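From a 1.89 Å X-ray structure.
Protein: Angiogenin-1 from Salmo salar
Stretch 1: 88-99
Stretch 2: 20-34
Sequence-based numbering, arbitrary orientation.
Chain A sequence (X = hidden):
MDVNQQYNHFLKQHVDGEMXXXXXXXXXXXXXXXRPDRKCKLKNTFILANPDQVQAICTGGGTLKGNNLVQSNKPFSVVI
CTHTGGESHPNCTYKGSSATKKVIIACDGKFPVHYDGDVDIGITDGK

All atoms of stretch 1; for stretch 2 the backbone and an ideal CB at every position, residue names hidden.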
# COMPACT_ATOMS: atom_id res chain seq x y z
N SER A 88 7.95 14.69 11.80
CA SER A 88 8.80 13.49 11.95
C SER A 88 8.40 12.67 13.17
O SER A 88 7.75 13.22 14.08
CB SER A 88 10.25 13.89 12.04
OG SER A 88 10.55 14.89 11.07
N HIS A 89 8.75 11.38 13.15
CA HIS A 89 8.59 10.44 14.28
C HIS A 89 9.39 11.02 15.43
O HIS A 89 10.46 11.57 15.21
CB HIS A 89 9.06 9.04 13.86
CG HIS A 89 8.85 7.99 14.90
ND1 HIS A 89 9.83 7.66 15.82
CD2 HIS A 89 7.80 7.20 15.18
CE1 HIS A 89 9.39 6.71 16.61
NE2 HIS A 89 8.14 6.41 16.24
N PRO A 90 8.90 10.95 16.69
CA PRO A 90 7.65 10.29 17.02
C PRO A 90 6.44 11.21 17.24
O PRO A 90 5.60 10.86 18.05
CB PRO A 90 8.06 9.66 18.35
CG PRO A 90 8.87 10.78 19.02
CD PRO A 90 9.58 11.48 17.89
N ASN A 91 6.35 12.33 16.51
CA ASN A 91 5.29 13.35 16.69
C ASN A 91 4.23 13.22 15.59
O ASN A 91 3.43 14.18 15.42
CB ASN A 91 5.89 14.75 16.71
CG ASN A 91 7.01 14.88 17.71
OD1 ASN A 91 7.00 14.23 18.76
ND2 ASN A 91 8.00 15.70 17.40
N CYS A 92 4.23 12.10 14.86
CA CYS A 92 3.27 11.80 13.76
C CYS A 92 1.92 11.43 14.35
O CYS A 92 1.88 10.61 15.28
CB CYS A 92 3.73 10.63 12.90
SG CYS A 92 5.38 10.80 12.17
N THR A 93 0.85 12.01 13.84
CA THR A 93 -0.55 11.67 14.20
C THR A 93 -1.29 11.24 12.92
O THR A 93 -1.11 11.92 11.87
CB THR A 93 -1.24 12.82 14.93
OG1 THR A 93 -2.56 12.42 15.25
CG2 THR A 93 -1.27 14.09 14.11
N TYR A 94 -2.07 10.16 13.01
CA TYR A 94 -2.82 9.56 11.88
C TYR A 94 -4.28 9.33 12.25
O TYR A 94 -4.62 9.13 13.40
CB TYR A 94 -2.18 8.25 11.43
CG TYR A 94 -0.83 8.44 10.78
CD1 TYR A 94 -0.72 8.79 9.45
CD2 TYR A 94 0.34 8.30 11.51
CE1 TYR A 94 0.51 9.01 8.85
CE2 TYR A 94 1.57 8.51 10.93
CZ TYR A 94 1.66 8.85 9.59
OH TYR A 94 2.88 9.06 9.01
N LYS A 95 -5.13 9.39 11.23
CA LYS A 95 -6.55 9.04 11.29
C LYS A 95 -6.70 7.85 10.34
O LYS A 95 -6.10 7.90 9.25
CB LYS A 95 -7.39 10.28 10.92
CG LYS A 95 -8.80 10.02 10.42
CD LYS A 95 -9.44 11.27 9.83
CE LYS A 95 -8.65 11.84 8.67
NZ LYS A 95 -9.05 13.24 8.37
N GLY A 96 -7.38 6.80 10.79
CA GLY A 96 -7.61 5.58 10.00
C GLY A 96 -8.99 5.60 9.39
O GLY A 96 -9.92 6.11 10.03
N SER A 97 -9.13 5.11 8.16
CA SER A 97 -10.44 5.00 7.50
C SER A 97 -10.48 3.71 6.70
O SER A 97 -9.41 3.20 6.28
CB SER A 97 -10.77 6.22 6.68
OG SER A 97 -9.76 6.49 5.73
N SER A 98 -11.67 3.15 6.57
CA SER A 98 -11.91 1.90 5.85
C SER A 98 -12.66 2.24 4.57
O SER A 98 -13.38 3.25 4.57
CB SER A 98 -12.68 0.93 6.72
OG SER A 98 -12.74 -0.33 6.09
N ALA A 99 -12.44 1.46 3.53
CA ALA A 99 -13.12 1.60 2.23
C ALA A 99 -13.05 0.28 1.47
O ALA A 99 -12.25 -0.61 1.84
CB ALA A 99 -12.51 2.73 1.43
N UNK A 20 -6.48 -2.85 10.55
CA UNK A 20 -7.71 -2.10 10.94
C UNK A 20 -7.36 -0.62 11.11
O UNK A 20 -6.16 -0.30 11.23
CB UNK A 20 -8.31 -2.65 12.23
N UNK A 21 -8.37 0.25 11.13
CA UNK A 21 -8.21 1.72 11.29
C UNK A 21 -7.48 2.01 12.61
O UNK A 21 -6.65 2.95 12.64
CB UNK A 21 -9.57 2.43 11.27
N UNK A 22 -7.76 1.23 13.64
CA UNK A 22 -7.19 1.40 15.00
C UNK A 22 -5.69 1.09 15.00
O UNK A 22 -5.02 1.54 15.92
CB UNK A 22 -7.91 0.49 16.00
N UNK A 23 -5.18 0.37 14.00
CA UNK A 23 -3.75 -0.05 13.95
C UNK A 23 -2.87 0.96 13.18
O UNK A 23 -1.67 0.65 12.98
CB UNK A 23 -3.63 -1.43 13.29
N UNK A 24 -3.39 2.12 12.77
CA UNK A 24 -2.63 3.11 11.95
C UNK A 24 -1.37 3.57 12.68
O UNK A 24 -0.30 3.60 12.04
CB UNK A 24 -3.50 4.32 11.62
N UNK A 25 -1.47 3.90 13.96
CA UNK A 25 -0.33 4.42 14.76
C UNK A 25 0.84 3.43 14.70
O UNK A 25 1.93 3.84 14.31
CB UNK A 25 -0.75 4.66 16.21
N UNK A 26 0.61 2.16 15.04
CA UNK A 26 1.68 1.12 15.11
C UNK A 26 2.23 0.82 13.71
O UNK A 26 3.47 0.77 13.57
CB UNK A 26 1.15 -0.17 15.74
N UNK A 27 1.37 0.67 12.70
CA UNK A 27 1.81 0.30 11.32
C UNK A 27 2.59 1.45 10.67
O UNK A 27 3.62 1.16 10.04
CB UNK A 27 0.61 -0.06 10.45
N UNK A 28 2.14 2.71 10.83
CA UNK A 28 2.84 3.87 10.21
C UNK A 28 4.20 4.05 10.90
O UNK A 28 5.18 4.35 10.20
CB UNK A 28 2.01 5.15 10.33
N UNK A 29 4.27 3.87 12.23
CA UNK A 29 5.55 4.01 12.97
C UNK A 29 6.58 3.11 12.27
O UNK A 29 7.69 3.59 11.95
CB UNK A 29 5.40 3.63 14.44
N UNK A 30 6.19 1.87 11.99
CA UNK A 30 7.03 0.85 11.30
C UNK A 30 7.56 1.42 9.98
O UNK A 30 8.76 1.33 9.74
CB UNK A 30 6.23 -0.43 11.04
N UNK A 31 6.68 1.96 9.12
CA UNK A 31 7.07 2.58 7.83
C UNK A 31 7.94 3.83 8.08
O UNK A 31 8.94 3.99 7.37
CB UNK A 31 5.83 2.96 7.02
N UNK A 32 7.56 4.69 9.02
CA UNK A 32 8.24 5.99 9.24
C UNK A 32 9.67 5.78 9.74
O UNK A 32 10.57 6.55 9.31
CB UNK A 32 7.46 6.84 10.24
N UNK A 33 9.89 4.78 10.60
CA UNK A 33 11.23 4.48 11.19
C UNK A 33 12.25 4.12 10.11
O UNK A 33 13.44 4.20 10.40
CB UNK A 33 11.13 3.33 12.19
N UNK A 34 11.80 3.71 8.91
CA UNK A 34 12.72 3.32 7.80
C UNK A 34 12.88 4.45 6.78
O UNK A 34 13.69 4.28 5.85
CB UNK A 34 12.20 2.07 7.09

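Stretch 1 runs from a loop into strand 93-99, and stretch 2 passes it as a short 3-10 turn followed by a helix, the two axes 125° apart in direction and 8.4 Å apart at closest approach. Position 20 precedes the turn, and its CB points away from stretch 1, so many side chains would fit; it is Thr20.

At position 21 the CB points toward the strand, its ideal place 3.7 Å from Gly96 C, and the two backbones are at their closest, CA of 21 to Gly96 CA being 4.1 Å. Such proximity requires a glycine opposite: a CB on Gly96 would clash with the carbonyl oxygen of 21. A small or beta-branched side chain suits the narrow space. The residue is Thr21, whose CG2 packs 3.5 Å from Ser97 C and 3.7 Å from Gly96 C.

Positions 22 and 23 offer little to read from stretch 1, the first pointing away and the second out of reach; polar or apolar chains could serve. They are Leu22 and Lys23, the latter at the N-cap position, where its carbonyl oxygen accepts the helical bond from the amide of 27.

Position 24 opens the helix and points toward the strand, its ideal CB 4.1 Å from Tyr94 CB. A compact side chain is favored, such as alanine, serine or cysteine. It is Cys24: its SG lies 3.5 Å from Gly96 CA, using space left by the glycine, and is covalently bonded elsewhere in the structure.

Position 25 turns sideways and 26 and 27 lie out of reach, so polar helix residues are reasonable. They are Lys25, Ser26 and Gln27; Ser26 OG donates to Lys23 O at 3.1 Å.

Position 28 points toward the Tyr94 ring, with its ideal CB 3.4 Å from Tyr94 CE2. A branch at CB would be crowded, whereas a flexible, unbranched apolar chain can lie across the ring; methionine, or the aliphatic stem of a glutamine or lysine, might be expected. Met28 does this, with CG 3.6 Å from the Tyr94 ring centroid, almost on the normal, and SD obliquely placed at 4.7 Å from that centroid.

Position 29 points sideways, but its CB lies near the imidazole of His89, so a chain long enough to bring an acceptor to NE2 would suit: glutamate or glutamine. In Glu29 the extended chain brings OE1 to 2.7 Å from His89 NE2, which donates a nearly straight hydrogen bond.

Position 30 points away and 31 is out of reach, so any helix-compatible side chain would do; they are Ile30 and Leu31.

Position 32 points toward His89, Cys92 and the Tyr94 hydroxyl. A polar side chain one atom longer than serine, such as asparagine or aspartate, can reach the hydroxyl; glutamine might also. Asn32 ND2 donates to Tyr94 OH at 2.9 Å, in line at the ring edge, and lies 3.6 Å from Cys92 SG.

Position 33 points sideways, yet a branched apolar chain could reach the His89 ring. Leu33 does, its CD2 3.8 Å from the His89 ring centroid, over one face. Position 34, out of reach, could be polar or apolar; it is Asn34.

Stretch 2, residues 20-34: TTLKCKSQMEILNLN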
# COMPACT_ATOMS: atom_id res chain seq x y z
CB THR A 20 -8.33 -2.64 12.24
OG1 THR A 20 -7.57 -2.13 13.34
CG2 THR A 20 -8.39 -4.15 12.28
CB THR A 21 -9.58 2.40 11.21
OG1 THR A 21 -10.38 1.85 12.26
CG2 THR A 21 -10.25 2.20 9.87
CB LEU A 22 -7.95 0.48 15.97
CG LEU A 22 -9.46 0.71 16.07
CD1 LEU A 22 -10.12 -0.31 16.99
CD2 LEU A 22 -9.77 2.13 16.54
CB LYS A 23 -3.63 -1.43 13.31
CG LYS A 23 -4.31 -2.57 14.06
CD LYS A 23 -3.96 -3.93 13.48
CE LYS A 23 -4.74 -5.07 14.09
NZ LYS A 23 -4.36 -6.36 13.47
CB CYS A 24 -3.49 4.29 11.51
SG CYS A 24 -4.54 3.90 10.09
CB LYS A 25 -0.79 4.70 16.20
CG LYS A 25 0.31 5.23 17.12
CD LYS A 25 -0.21 5.73 18.45
CE LYS A 25 0.90 6.22 19.36
NZ LYS A 25 1.74 7.24 18.70
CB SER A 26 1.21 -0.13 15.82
OG SER A 26 0.08 -0.70 15.18
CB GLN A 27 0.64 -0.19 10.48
CG GLN A 27 0.01 -1.46 11.04
CD GLN A 27 1.06 -2.51 11.31
OE1 GLN A 27 1.88 -2.82 10.45
NE2 GLN A 27 1.04 -3.06 12.51
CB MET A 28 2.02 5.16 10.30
CG MET A 28 0.75 5.14 9.47
SD MET A 28 1.02 4.63 7.73
CE MET A 28 2.16 5.89 7.19
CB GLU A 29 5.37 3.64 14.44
CG GLU A 29 6.49 4.15 15.32
CD GLU A 29 6.42 3.70 16.77
OE1 GLU A 29 6.98 4.41 17.62
OE2 GLU A 29 5.82 2.65 17.03
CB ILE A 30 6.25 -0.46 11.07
CG1 ILE A 30 5.78 -1.09 12.39
CG2 ILE A 30 7.07 -1.44 10.25
CD1 ILE A 30 6.84 -1.17 13.46
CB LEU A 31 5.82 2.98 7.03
CG LEU A 31 4.98 1.84 6.46
CD1 LEU A 31 3.78 2.41 5.71
CD2 LEU A 31 5.80 0.94 5.54
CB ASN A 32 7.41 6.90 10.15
CG ASN A 32 6.15 7.39 9.46
OD1 ASN A 32 6.10 7.42 8.24
ND2 ASN A 32 5.16 7.80 10.23
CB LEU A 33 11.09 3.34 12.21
CG LEU A 33 10.37 3.70 13.50
CD1 LEU A 33 9.96 2.46 14.27
CD2 LEU A 33 11.23 4.62 14.37
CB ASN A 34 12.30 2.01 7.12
CG ASN A 34 12.87 0.79 7.80
OD1 ASN A 34 12.67 0.58 9.00
ND2 ASN A 34 13.59 -0.03 7.05
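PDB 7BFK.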